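Local structure of translocator protein BipD (Burkholderia pseudomallei, 3NFT) at residues Q162-A167 with G178-L183; M173-G178 with D233-D238; R58-I63 with A245-W250; G70-L75 with V157-Q162; D52-L57 with G256-I261. The protein is required for invasion of epithelial cells and survival within host cells, and probably regulates secretion of the type III effectors BipB and BipC. All coordinates share one frame; numbering follows the deposited sequence.

Contact 1 (Q162-A167 with G178-L183); sequences QDYISA and GKIKAL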
# COMPACT_ATOMS: atom_id res chain seq x y z
N GLN A 162 -41.11 19.00 -26.22
CA GLN A 162 -42.44 18.49 -26.56
C GLN A 162 -43.46 19.62 -26.73
O GLN A 162 -44.49 19.43 -27.37
CB GLN A 162 -42.89 17.48 -25.50
CG GLN A 162 -41.99 16.28 -25.48
CD GLN A 162 -42.47 15.20 -24.51
OE1 GLN A 162 -43.67 15.03 -24.32
NE2 GLN A 162 -41.53 14.50 -23.90
N ASP A 163 -43.15 20.80 -26.18
CA ASP A 163 -44.03 21.95 -26.35
C ASP A 163 -44.05 22.39 -27.81
O ASP A 163 -44.94 23.15 -28.23
CB ASP A 163 -43.57 23.14 -25.53
CG ASP A 163 -43.86 23.02 -24.05
OD1 ASP A 163 -43.39 23.89 -23.30
OD2 ASP A 163 -44.58 22.11 -23.64
N TYR A 164 -43.05 21.95 -28.56
CA TYR A 164 -42.89 22.37 -29.95
C TYR A 164 -43.31 21.32 -30.97
O TYR A 164 -43.05 21.45 -32.17
CB TYR A 164 -41.45 22.84 -30.17
CG TYR A 164 -41.12 24.08 -29.40
CD1 TYR A 164 -40.18 24.05 -28.38
CD2 TYR A 164 -41.75 25.28 -29.69
CE1 TYR A 164 -39.88 25.21 -27.65
CE2 TYR A 164 -41.45 26.44 -28.96
CZ TYR A 164 -40.53 26.40 -27.95
OH TYR A 164 -40.22 27.55 -27.25
N ILE A 165 -43.98 20.26 -30.49
CA ILE A 165 -44.56 19.27 -31.35
C ILE A 165 -46.04 19.25 -31.06
O ILE A 165 -46.45 19.14 -29.88
CB ILE A 165 -43.95 17.88 -31.06
CG1 ILE A 165 -42.44 17.91 -31.32
CG2 ILE A 165 -44.69 16.79 -31.83
CD1 ILE A 165 -41.70 16.71 -30.80
N SER A 166 -46.84 19.33 -32.11
CA SER A 166 -48.29 19.36 -31.95
C SER A 166 -49.02 18.72 -33.12
O SER A 166 -48.44 18.49 -34.18
CB SER A 166 -48.73 20.80 -31.76
OG SER A 166 -48.47 21.59 -32.92
N ALA A 167 -50.30 18.43 -32.92
CA ALA A 167 -51.16 17.94 -33.98
C ALA A 167 -51.46 19.05 -34.98
O ALA A 167 -51.80 20.17 -34.59
CB ALA A 167 -52.50 17.41 -33.37
N GLY A 178 -36.58 24.46 -35.34
CA GLY A 178 -35.58 25.48 -34.99
C GLY A 178 -35.54 25.81 -33.51
O GLY A 178 -34.47 25.93 -32.92
N LYS A 179 -36.72 25.91 -32.90
CA LYS A 179 -36.80 26.17 -31.48
C LYS A 179 -36.17 25.00 -30.72
O LYS A 179 -35.46 25.20 -29.72
CB LYS A 179 -38.26 26.33 -31.05
CG LYS A 179 -38.96 27.53 -31.68
CD LYS A 179 -38.29 28.81 -31.30
CE LYS A 179 -39.00 29.99 -31.91
NZ LYS A 179 -40.47 29.82 -31.83
N ILE A 180 -36.41 23.79 -31.23
CA ILE A 180 -35.86 22.59 -30.58
C ILE A 180 -34.34 22.54 -30.71
O ILE A 180 -33.64 22.23 -29.76
CB ILE A 180 -36.51 21.30 -31.10
CG1 ILE A 180 -38.02 21.33 -30.84
CG2 ILE A 180 -35.89 20.07 -30.46
CD1 ILE A 180 -38.81 20.19 -31.42
N LYS A 181 -33.82 22.95 -31.88
CA LYS A 181 -32.37 23.00 -32.05
C LYS A 181 -31.72 23.91 -31.04
O LYS A 181 -30.67 23.58 -30.49
CB LYS A 181 -32.03 23.50 -33.45
CG LYS A 181 -32.33 22.55 -34.56
CD LYS A 181 -32.16 23.22 -35.92
CE LYS A 181 -32.85 22.49 -37.04
NZ LYS A 181 -32.60 23.15 -38.36
N ALA A 182 -32.36 25.05 -30.78
CA ALA A 182 -31.83 26.01 -29.83
C ALA A 182 -31.80 25.44 -28.40
O ALA A 182 -30.85 25.67 -27.63
CB ALA A 182 -32.64 27.36 -29.88
N LEU A 183 -32.86 24.72 -28.03
CA LEU A 183 -32.90 24.06 -26.72
C LEU A 183 -31.76 23.05 -26.58
O LEU A 183 -31.08 23.01 -25.56
CB LEU A 183 -34.26 23.38 -26.50
CG LEU A 183 -35.47 24.27 -26.28
CD1 LEU A 183 -36.76 23.42 -26.31
CD2 LEU A 183 -35.36 24.97 -24.94
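Lys179 sets its CB squarely over the face of the Tyr164 ring: CB lies 3.7 Å from the ring centroid and only 4° off the ring normal, which identifies a CH-pi contact. The tyrosine CB points toward the helix, and CG is anti to the carbonyl carbon, beside the backbone N (chi1 -66°). The two side chains cross at about a right angle, and Lys179 CG reaches the rim at Tyr164 CE2 (3.8 Å). Beyond it the lysine chain bends at chi2 (-61°), and CB and CG are the atoms that meet the ring. Leu183 comes from another direction, its CD1 near the plane of the same ring and 3.8 Å from Tyr164 CE1. At the base of the tyrosine, CB packs against Ile180 CG1 at 3.8 Å. Ile165 is a more distant member, with CG1 4.3 Å from Ile180 CD1. All contacts across the two segments are between carbons, with tyrosine and lysine both contributing hydrocarbon surface, so attraction here rests on dispersion and apolar burial.

Contact 2 (M173-G178 with D233-D238); sequences MKIDGG and DSLPPD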
# COMPACT_ATOMS: atom_id res chain seq x y z
N MET A 173 -48.42 16.23 -38.22
CA MET A 173 -47.75 16.73 -37.03
C MET A 173 -47.01 18.00 -37.42
O MET A 173 -46.47 18.10 -38.53
CB MET A 173 -46.72 15.72 -36.52
CG MET A 173 -47.30 14.37 -36.16
SD MET A 173 -48.33 14.46 -34.68
CE MET A 173 -47.17 14.38 -33.34
N LYS A 174 -47.00 18.98 -36.54
CA LYS A 174 -46.21 20.18 -36.71
C LYS A 174 -45.06 20.12 -35.74
O LYS A 174 -45.24 19.85 -34.54
CB LYS A 174 -47.05 21.43 -36.50
CG LYS A 174 -46.28 22.74 -36.61
CD LYS A 174 -47.18 23.93 -36.29
CE LYS A 174 -46.42 25.25 -36.29
NZ LYS A 174 -47.34 26.43 -36.14
N ILE A 175 -43.86 20.41 -36.23
CA ILE A 175 -42.68 20.44 -35.41
C ILE A 175 -41.91 21.74 -35.62
O ILE A 175 -41.47 22.06 -36.74
CB ILE A 175 -41.78 19.17 -35.63
CG1 ILE A 175 -40.55 19.19 -34.76
CG2 ILE A 175 -41.45 18.96 -37.08
CD1 ILE A 175 -39.95 17.79 -34.52
N ASP A 176 -41.78 22.51 -34.54
CA ASP A 176 -41.01 23.74 -34.59
C ASP A 176 -39.58 23.39 -34.28
O ASP A 176 -39.07 23.58 -33.17
CB ASP A 176 -41.56 24.82 -33.65
CG ASP A 176 -42.68 25.62 -34.27
OD1 ASP A 176 -43.45 26.22 -33.47
OD2 ASP A 176 -42.79 25.72 -35.54
N GLY A 177 -38.91 22.86 -35.31
CA GLY A 177 -37.61 22.28 -35.11
C GLY A 177 -36.48 23.23 -34.83
O GLY A 177 -35.49 22.86 -34.20
N GLY A 178 -36.58 24.46 -35.34
CA GLY A 178 -35.58 25.48 -34.99
C GLY A 178 -35.54 25.81 -33.51
O GLY A 178 -34.47 25.93 -32.92
N ASP A 233 -28.97 17.81 -35.25
CA ASP A 233 -28.90 17.80 -36.72
C ASP A 233 -30.03 17.03 -37.40
O ASP A 233 -30.24 17.18 -38.61
CB ASP A 233 -27.58 17.22 -37.19
CG ASP A 233 -26.40 18.08 -36.86
OD1 ASP A 233 -25.28 17.54 -36.98
OD2 ASP A 233 -26.56 19.28 -36.48
N SER A 234 -30.79 16.24 -36.63
CA SER A 234 -31.93 15.51 -37.18
C SER A 234 -33.15 16.39 -37.44
O SER A 234 -34.08 15.97 -38.13
CB SER A 234 -32.33 14.34 -36.27
OG SER A 234 -32.99 14.81 -35.09
N LEU A 235 -33.18 17.57 -36.82
CA LEU A 235 -34.40 18.36 -36.75
C LEU A 235 -34.63 19.18 -38.02
O LEU A 235 -33.68 19.70 -38.62
CB LEU A 235 -34.35 19.31 -35.58
CG LEU A 235 -34.54 18.59 -34.24
CD1 LEU A 235 -33.89 19.38 -33.13
CD2 LEU A 235 -36.07 18.32 -34.02
N PRO A 236 -35.90 19.31 -38.42
CA PRO A 236 -36.29 20.23 -39.49
C PRO A 236 -36.39 21.63 -38.92
O PRO A 236 -36.23 21.83 -37.71
CB PRO A 236 -37.66 19.70 -39.89
CG PRO A 236 -38.25 19.33 -38.55
CD PRO A 236 -37.10 18.73 -37.77
N PRO A 237 -36.69 22.62 -39.77
CA PRO A 237 -36.84 24.00 -39.29
C PRO A 237 -38.19 24.29 -38.65
O PRO A 237 -39.05 23.41 -38.65
CB PRO A 237 -36.65 24.82 -40.58
CG PRO A 237 -37.10 23.93 -41.58
CD PRO A 237 -36.70 22.54 -41.23
N ASP A 238 -38.35 25.47 -38.05
CA ASP A 238 -39.68 25.86 -37.56
C ASP A 238 -40.77 25.76 -38.63
O ASP A 238 -40.53 25.89 -39.84
CB ASP A 238 -39.67 27.26 -36.95
CG ASP A 238 -38.94 27.34 -35.65
OD1 ASP A 238 -38.59 28.49 -35.22
OD2 ASP A 238 -38.73 26.28 -35.01
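Gly177 and Pro236 form the tight centre of this contact, where the two chain paths run at 90° to each other. Gly177 CA approaches Pro236 O to 3.0 Å with an angle of 140° at the hydrogen, a CA-H...O contact made possible by the absence of a side chain on that face of the backbone. Beside it, Gly177 N gives a weak, long hydrogen bond to Pro237 O (3.4 Å). Ile175 extends the close packing: CG2 touches Pro236 CG at 3.5 Å, while CD1, on the other branch, meets Leu235 CD2 at 3.9 Å. Each of these two pairs of side chains crosses at about a right angle.

Looser are the two carboxylates at the exposed edge: Asp176 OD2 and Asp238 OD2 stand 4.1 Å apart, their planes inclined by 64°. Asp238 OD2 itself sits close to the backbone, 2.8 Å from Gly178 N. Each like charge has a partner beyond the segments: Asp176 OD2 is bonded to Gly239 N and Asp238 OD2 to Lys179 N. The latter bond puts a carboxylate at the first turn of helix 177-189, which may offset part of the repulsion. The contact thus lies where strand 172-175 passes into helix 177-189, against the linker from helix 226-233 to strand 240-243, with Trp250 of helix 244-295 touching both Ile175 and Leu235.

Contact 3 (R58-I63 with A245-W250); sequences RLPDRI and ARYQAW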
# COMPACT_ATOMS: atom_id res chain seq x y z
N ARG A 58 -41.24 9.96 -23.52
CA ARG A 58 -41.73 9.71 -24.86
C ARG A 58 -42.22 10.95 -25.51
O ARG A 58 -42.91 11.75 -24.87
CB ARG A 58 -42.91 8.75 -24.81
CG ARG A 58 -42.48 7.43 -24.47
CD ARG A 58 -43.54 6.52 -24.76
NE ARG A 58 -43.11 5.16 -24.55
CZ ARG A 58 -43.93 4.14 -24.76
NH1 ARG A 58 -45.15 4.37 -25.25
NH2 ARG A 58 -43.50 2.91 -24.56
N LEU A 59 -41.87 11.12 -26.78
CA LEU A 59 -42.39 12.23 -27.55
C LEU A 59 -43.85 11.98 -27.94
O LEU A 59 -44.32 10.85 -27.94
CB LEU A 59 -41.53 12.46 -28.81
CG LEU A 59 -40.07 12.84 -28.56
CD1 LEU A 59 -39.39 13.36 -29.83
CD2 LEU A 59 -39.83 13.83 -27.46
N PRO A 60 -44.58 13.05 -28.30
CA PRO A 60 -45.91 12.88 -28.84
C PRO A 60 -45.91 11.98 -30.09
O PRO A 60 -44.87 11.78 -30.71
CB PRO A 60 -46.35 14.31 -29.19
CG PRO A 60 -45.39 15.22 -28.51
CD PRO A 60 -44.16 14.47 -28.29
N ASP A 61 -47.06 11.40 -30.42
CA ASP A 61 -47.16 10.57 -31.58
C ASP A 61 -48.60 10.60 -32.06
O ASP A 61 -49.46 11.24 -31.44
CB ASP A 61 -46.69 9.14 -31.23
CG ASP A 61 -46.08 8.40 -32.43
OD1 ASP A 61 -46.31 8.80 -33.60
OD2 ASP A 61 -45.39 7.38 -32.19
N ARG A 62 -48.84 9.94 -33.19
CA ARG A 62 -50.16 9.73 -33.72
C ARG A 62 -50.24 8.23 -33.97
O ARG A 62 -49.53 7.69 -34.81
CB ARG A 62 -50.34 10.51 -35.02
CG ARG A 62 -51.71 10.44 -35.63
CD ARG A 62 -52.55 11.60 -35.19
NE ARG A 62 -52.29 12.83 -35.94
CZ ARG A 62 -53.02 13.93 -35.81
NH1 ARG A 62 -54.05 13.95 -34.98
NH2 ARG A 62 -52.75 15.02 -36.52
N ILE A 63 -51.10 7.54 -33.20
CA ILE A 63 -51.19 6.08 -33.23
C ILE A 63 -52.56 5.70 -33.80
O ILE A 63 -53.59 6.06 -33.22
CB ILE A 63 -50.99 5.46 -31.82
CG1 ILE A 63 -51.08 3.93 -31.86
CG2 ILE A 63 -52.00 6.00 -30.82
CD1 ILE A 63 -49.92 3.25 -32.59
N ALA A 245 -46.18 9.29 -41.00
CA ALA A 245 -45.10 8.34 -41.28
C ALA A 245 -43.73 9.02 -41.24
O ALA A 245 -42.79 8.49 -40.66
CB ALA A 245 -45.32 7.62 -42.59
N ARG A 246 -43.62 10.21 -41.82
CA ARG A 246 -42.34 10.93 -41.78
C ARG A 246 -42.00 11.38 -40.35
O ARG A 246 -40.83 11.36 -39.92
CB ARG A 246 -42.34 12.12 -42.73
CG ARG A 246 -42.04 11.71 -44.15
CD ARG A 246 -41.85 12.94 -45.04
NE ARG A 246 -41.65 12.61 -46.46
CZ ARG A 246 -42.62 12.42 -47.35
NH1 ARG A 246 -43.90 12.49 -46.98
NH2 ARG A 246 -42.32 12.16 -48.62
N TYR A 247 -43.00 11.78 -39.58
CA TYR A 247 -42.75 12.15 -38.20
C TYR A 247 -42.21 10.94 -37.43
O TYR A 247 -41.26 11.04 -36.67
CB TYR A 247 -44.03 12.68 -37.54
CG TYR A 247 -43.83 12.89 -36.06
CD1 TYR A 247 -44.22 11.91 -35.15
CD2 TYR A 247 -43.20 14.03 -35.58
CE1 TYR A 247 -44.02 12.09 -33.81
CE2 TYR A 247 -42.99 14.22 -34.24
CZ TYR A 247 -43.39 13.24 -33.34
OH TYR A 247 -43.17 13.44 -31.98
N GLN A 248 -42.81 9.78 -37.65
CA GLN A 248 -42.41 8.59 -36.93
C GLN A 248 -41.00 8.17 -37.29
O GLN A 248 -40.27 7.69 -36.44
CB GLN A 248 -43.41 7.45 -37.17
CG GLN A 248 -44.74 7.74 -36.46
CD GLN A 248 -45.79 6.64 -36.60
OE1 GLN A 248 -45.75 5.83 -37.53
NE2 GLN A 248 -46.76 6.64 -35.70
N ALA A 249 -40.61 8.35 -38.56
CA ALA A 249 -39.25 8.06 -38.96
C ALA A 249 -38.27 8.95 -38.21
O ALA A 249 -37.20 8.48 -37.77
CB ALA A 249 -39.07 8.26 -40.46
N TRP A 250 -38.59 10.24 -38.11
CA TRP A 250 -37.75 11.17 -37.38
C TRP A 250 -37.68 10.79 -35.88
O TRP A 250 -36.62 10.74 -35.27
CB TRP A 250 -38.22 12.63 -37.56
CG TRP A 250 -37.53 13.49 -36.55
CD1 TRP A 250 -36.24 13.95 -36.60
CD2 TRP A 250 -38.03 13.86 -35.25
NE1 TRP A 250 -35.94 14.64 -35.46
CE2 TRP A 250 -37.01 14.60 -34.61
CE3 TRP A 250 -39.25 13.68 -34.60
CZ2 TRP A 250 -37.17 15.11 -33.32
CZ3 TRP A 250 -39.41 14.20 -33.33
CH2 TRP A 250 -38.38 14.90 -32.70
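The short hairpin of strands 61-63 and 66-68, with the residues leading into it, docks on the first turns of helix 244-295 through Leu59, Pro60 and Asp61, which meet Trp250, Tyr247 and Gln248. Tyr247 gives its hydroxyl proton to Pro60 O at an OH to O distance of 2.7 Å, standing 40° above the carbonyl plane. Pro60 O lies near the plane of the tyrosine ring, at its edge. With Tyr247 CG anti to the backbone N (chi1 172°), the ring extends toward the 58-63 segment.

Asp61 OD1 accepts twice. Gln248 NE2 reaches it on the syn side at 3.0 Å, nearly straight (167°), and Arg62 N on the anti side at 2.8 Å; both donors come from the same face of the carboxylate. Two bonds therefore restrain the rotation of this group, while the Asp61 and Gln248 side chains cross at about a right angle. The apolar part is Leu59 CD1, 3.4 Å from Trp250 CH2, in an oblique approach to the indole. Trp250 NE1 is bonded elsewhere, to Ser234 OG. This pairing of a preceding hairpin with the start of a long predicted coiled-coil helix is consistent with the invasin D family's N-terminal region packing intramolecularly on its coiled coil.

Contact 4 (G70-L75 with V157-Q162); sequences GRRANL and VMSKLQ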
# COMPACT_ATOMS: atom_id res chain seq x y z
N GLY A 70 -47.06 13.16 -25.37
CA GLY A 70 -45.84 12.51 -24.93
C GLY A 70 -45.83 12.34 -23.41
O GLY A 70 -46.81 12.68 -22.74
N ARG A 71 -44.74 11.82 -22.88
CA ARG A 71 -44.51 11.76 -21.45
C ARG A 71 -43.22 12.49 -21.15
O ARG A 71 -42.20 12.22 -21.78
CB ARG A 71 -44.41 10.32 -20.95
CG ARG A 71 -44.20 10.26 -19.44
CD ARG A 71 -44.09 8.85 -18.89
NE ARG A 71 -44.35 8.84 -17.45
CZ ARG A 71 -43.50 9.17 -16.49
NH1 ARG A 71 -42.27 9.59 -16.76
NH2 ARG A 71 -43.89 9.10 -15.22
N ARG A 72 -43.29 13.46 -20.24
CA ARG A 72 -42.14 14.24 -19.79
C ARG A 72 -41.56 13.63 -18.52
O ARG A 72 -42.22 12.83 -17.84
CB ARG A 72 -42.56 15.69 -19.58
CG ARG A 72 -42.96 16.34 -20.94
CD ARG A 72 -43.72 17.56 -20.78
NE ARG A 72 -44.51 17.95 -21.96
CZ ARG A 72 -44.44 19.10 -22.63
NH1 ARG A 72 -43.59 20.07 -22.27
NH2 ARG A 72 -45.25 19.29 -23.67
N ALA A 73 -40.34 14.04 -18.18
CA ALA A 73 -39.59 13.50 -17.08
C ALA A 73 -39.79 14.30 -15.79
O ALA A 73 -39.69 15.52 -15.79
CB ALA A 73 -38.06 13.48 -17.45
N ASN A 74 -39.96 13.60 -14.68
CA ASN A 74 -39.90 14.16 -13.33
C ASN A 74 -38.42 14.27 -13.01
O ASN A 74 -37.75 13.30 -12.66
CB ASN A 74 -40.64 13.26 -12.32
CG ASN A 74 -40.52 13.73 -10.90
OD1 ASN A 74 -39.86 14.73 -10.63
ND2 ASN A 74 -41.16 12.99 -9.95
N LEU A 75 -37.88 15.47 -13.16
CA LEU A 75 -36.43 15.63 -13.04
C LEU A 75 -35.92 15.46 -11.60
O LEU A 75 -34.72 15.28 -11.38
CB LEU A 75 -35.99 16.98 -13.61
CG LEU A 75 -36.35 17.25 -15.05
CD1 LEU A 75 -36.04 18.73 -15.40
CD2 LEU A 75 -35.60 16.29 -15.98
N VAL A 157 -34.36 18.71 -21.57
CA VAL A 157 -34.59 19.18 -22.93
C VAL A 157 -35.59 18.31 -23.71
O VAL A 157 -36.40 18.84 -24.48
CB VAL A 157 -33.29 19.43 -23.70
CG1 VAL A 157 -32.71 18.15 -24.25
CG2 VAL A 157 -33.54 20.45 -24.82
N MET A 158 -35.57 17.00 -23.48
CA MET A 158 -36.48 16.11 -24.17
C MET A 158 -37.91 16.27 -23.66
O MET A 158 -38.85 15.81 -24.32
CB MET A 158 -36.02 14.65 -24.11
CG MET A 158 -34.69 14.43 -24.78
SD MET A 158 -34.25 12.67 -24.83
CE MET A 158 -34.27 12.21 -23.11
N SER A 159 -38.05 16.87 -22.48
CA SER A 159 -39.37 17.20 -21.95
C SER A 159 -39.82 18.56 -22.53
O SER A 159 -40.91 18.68 -23.07
CB SER A 159 -39.31 17.26 -20.43
OG SER A 159 -38.94 16.01 -19.88
N LYS A 160 -38.98 19.58 -22.40
CA LYS A 160 -39.28 20.92 -22.89
C LYS A 160 -39.60 20.95 -24.37
O LYS A 160 -40.50 21.68 -24.81
CB LYS A 160 -38.10 21.86 -22.62
CG LYS A 160 -37.94 22.25 -21.19
CD LYS A 160 -36.75 23.19 -21.01
CE LYS A 160 -36.90 24.05 -19.77
NZ LYS A 160 -37.00 23.25 -18.52
N LEU A 161 -38.90 20.14 -25.16
CA LEU A 161 -39.05 20.20 -26.62
C LEU A 161 -40.41 19.75 -27.08
O LEU A 161 -40.85 20.09 -28.15
CB LEU A 161 -37.94 19.43 -27.34
CG LEU A 161 -37.88 17.90 -27.25
CD1 LEU A 161 -38.87 17.29 -28.24
CD2 LEU A 161 -36.45 17.39 -27.55
N GLN A 162 -41.11 19.00 -26.22
CA GLN A 162 -42.44 18.49 -26.56
C GLN A 162 -43.46 19.62 -26.73
O GLN A 162 -44.49 19.43 -27.37
CB GLN A 162 -42.89 17.48 -25.50
CG GLN A 162 -41.99 16.28 -25.48
CD GLN A 162 -42.47 15.20 -24.51
OE1 GLN A 162 -43.67 15.03 -24.32
NE2 GLN A 162 -41.53 14.50 -23.90
O HOH W 1 -46.25 15.72 -25.24
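The loop 70-75 comes closest to the C-terminal part of helix 121-160 at Arg72 and Ser159, whose CA atoms are 4.6 Å apart, and diverges toward Gly70 and Gln162, where the CA separation is 7.1 Å. Two bonds fix the loop backbone. Ala73 N donates to Ser159 OG at 3.0 Å, and that hydroxyl is also bonded to Ala155 O in its own helix. Gln162 NE2 donates to Arg71 O at 3.2 Å, almost linearly (177°) but 64° out of the carbonyl plane.

The same NE2 also donates to Met158 O at 3.0 Å, so two bonds hold the amide. Its OE1 receives a bond from a water at 2.8 Å, and Gly70 N donates to that water, bridging the wider end. Arg72 slides past Gln162 in the opposite direction, its chain extended from CG to NE; Gln162 CB lies 3.4 Å above one face of the Arg72 guanidinium plane, offset toward the rim. Arg72 NH1 finds its charge partner in Asp163 OD2.

Within the fold, the loop links strand 66-68 to helix 76-103, passing the C-terminal part of helix 121-160 and the 3-10 residues that follow, and Arg71 and Asn74 tie it to Glu53 of helix 41-56.

Contact 5 (D52-L57 with G256-I261); sequences DEFASL and GQKDNI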
# COMPACT_ATOMS: atom_id res chain seq x y z
N ASP A 52 -34.78 4.67 -15.17
CA ASP A 52 -36.16 4.36 -15.53
C ASP A 52 -36.96 5.59 -15.92
O ASP A 52 -37.77 5.54 -16.84
CB ASP A 52 -36.89 3.65 -14.40
CG ASP A 52 -36.42 2.20 -14.18
OD1 ASP A 52 -35.69 1.62 -15.01
OD2 ASP A 52 -36.69 1.70 -13.10
N GLU A 53 -36.71 6.72 -15.24
CA GLU A 53 -37.40 7.96 -15.58
C GLU A 53 -37.04 8.40 -16.99
O GLU A 53 -37.90 8.78 -17.78
CB GLU A 53 -37.06 9.07 -14.60
CG GLU A 53 -37.96 10.27 -14.71
CD GLU A 53 -39.40 10.04 -14.32
OE1 GLU A 53 -39.65 9.05 -13.58
OE2 GLU A 53 -40.30 10.78 -14.76
N PHE A 54 -35.74 8.35 -17.29
CA PHE A 54 -35.25 8.71 -18.63
C PHE A 54 -35.86 7.80 -19.68
O PHE A 54 -36.30 8.23 -20.75
CB PHE A 54 -33.74 8.61 -18.61
CG PHE A 54 -33.06 9.15 -19.85
CD1 PHE A 54 -32.57 10.46 -19.86
CD2 PHE A 54 -32.85 8.36 -20.96
CE1 PHE A 54 -31.91 10.96 -20.96
CE2 PHE A 54 -32.21 8.87 -22.08
CZ PHE A 54 -31.72 10.19 -22.06
N ALA A 55 -35.86 6.51 -19.40
CA ALA A 55 -36.40 5.53 -20.33
C ALA A 55 -37.87 5.77 -20.63
O ALA A 55 -38.34 5.53 -21.75
CB ALA A 55 -36.21 4.10 -19.76
N SER A 56 -38.60 6.23 -19.61
CA SER A 56 -40.04 6.46 -19.72
C SER A 56 -40.42 7.67 -20.58
O SER A 56 -41.56 7.79 -21.02
CB SER A 56 -40.67 6.57 -18.34
OG SER A 56 -40.51 7.86 -17.79
N LEU A 57 -39.48 8.59 -20.79
CA LEU A 57 -39.78 9.76 -21.58
C LEU A 57 -40.19 9.34 -23.00
O LEU A 57 -39.58 8.44 -23.58
CB LEU A 57 -38.58 10.71 -21.56
CG LEU A 57 -38.84 12.12 -22.07
CD1 LEU A 57 -38.07 13.11 -21.29
CD2 LEU A 57 -38.48 12.14 -23.57
N GLY A 256 -33.34 6.64 -31.14
CA GLY A 256 -32.11 5.89 -31.24
C GLY A 256 -30.97 6.61 -30.52
O GLY A 256 -30.23 5.99 -29.75
N GLN A 257 -30.86 7.91 -30.71
CA GLN A 257 -29.83 8.70 -30.03
C GLN A 257 -30.09 8.78 -28.51
O GLN A 257 -29.18 8.62 -27.72
CB GLN A 257 -29.76 10.08 -30.62
CG GLN A 257 -29.33 10.08 -32.09
CD GLN A 257 -27.95 9.44 -32.35
OE1 GLN A 257 -27.01 9.58 -31.55
NE2 GLN A 257 -27.84 8.72 -33.47
N LYS A 258 -31.35 9.01 -28.15
CA LYS A 258 -31.76 9.03 -26.77
C LYS A 258 -31.37 7.70 -26.10
O LYS A 258 -30.78 7.69 -25.03
CB LYS A 258 -33.29 9.26 -26.71
CG LYS A 258 -33.91 9.06 -25.32
CD LYS A 258 -35.43 9.10 -25.34
CE LYS A 258 -36.03 8.90 -23.93
NZ LYS A 258 -36.30 7.45 -23.63
N ASP A 259 -31.68 6.58 -26.76
CA ASP A 259 -31.38 5.29 -26.18
C ASP A 259 -29.86 5.05 -26.05
O ASP A 259 -29.40 4.34 -25.14
CB ASP A 259 -32.02 4.13 -26.95
CG ASP A 259 -33.54 4.09 -26.84
OD1 ASP A 259 -34.11 4.80 -25.99
OD2 ASP A 259 -34.19 3.30 -27.59
N ASN A 260 -29.09 5.61 -26.98
CA ASN A 260 -27.64 5.53 -26.87
C ASN A 260 -27.16 6.24 -25.59
O ASN A 260 -26.27 5.73 -24.87
CB ASN A 260 -27.00 6.13 -28.11
CG ASN A 260 -25.55 5.70 -28.35
OD1 ASN A 260 -24.81 5.23 -27.43
ND2 ASN A 260 -25.13 5.88 -29.58
N ILE A 261 -27.70 7.43 -25.33
CA ILE A 261 -27.33 8.18 -24.12
C ILE A 261 -27.73 7.38 -22.88
O ILE A 261 -26.93 7.26 -21.97
CB ILE A 261 -27.94 9.58 -24.09
CG1 ILE A 261 -27.39 10.43 -25.25
CG2 ILE A 261 -27.70 10.25 -22.70
CD1 ILE A 261 -28.07 11.81 -25.35
O HOH W 2 -38.47 7.23 -25.89
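Lys258 and Phe54 slide past each other in opposite directions, with Lys258 CG 3.7 Å from Phe54 CE2 and displaced to one side of the ring plane. The same ring atom, Phe54 CE2, has Lys258 O at the edge, in plane, at 3.5 Å, and farther round the rim Phe54 CZ meets Ile261 CG2 at 4.1 Å. Leu57 packs its CB against Lys258 CE. The helical segments 52-56 and 256-261 run nearly antiparallel, 176° between their directions. Lys258 CG is anti to the backbone N (chi1 170°), and from there the extended chain reaches the last turn of helix 41-56.

There the chain bends at its last torsion (chi4 -91°) and places NZ among the carbonyls that close the helix. Lys258 NZ donates to Phe54 O at 3.0 Å; Leu57 N reaches that oxygen from the opposite face of the carbonyl plane. Two weaker bonds join Lys258 NZ to Ala55 O and to Leu57 O, each 3.4 Å long. A water accepts from Lys258 NZ at 3.1 Å and donates to Leu57 O at 2.8 Å, completing a small polar cluster. Phe54 also stacks on Phe151 of helix 121-160.

Chemically, a buried lysine has its methylenes in an apolar setting and its ammonium among backbone oxygens; such carbonyls, at the negative end of the helix dipole, would be expected to stabilise the charge, and through these bonds Lys258 ties helix 244-295 to the end of helix 41-56.

Overall arrangement
Contacts 1 to 3 cluster 26 to 29 Å from the centre of the chain, contact 4 is at 19 Å and contact 5 at 14 Å. Contacts 1 and 2 have centres 7 Å apart, share Gly178 and helix 177-189, and use neighbouring strands of one antiparallel sheet. Contact 3 joins contact 2 through Trp250. Contact 4 touches contacts 1, 3 and 5, sharing Gln162 with contact 1. Along the chain, contact 5 encloses contact 3, which encloses contact 4 and then the interlaced contacts 1 and 2. Segments 52-57 and 58-63 pack on helix 244-295 and segment 70-75 on helix 121-160, consistent with an intramolecular chaperone role for the N-terminal domain.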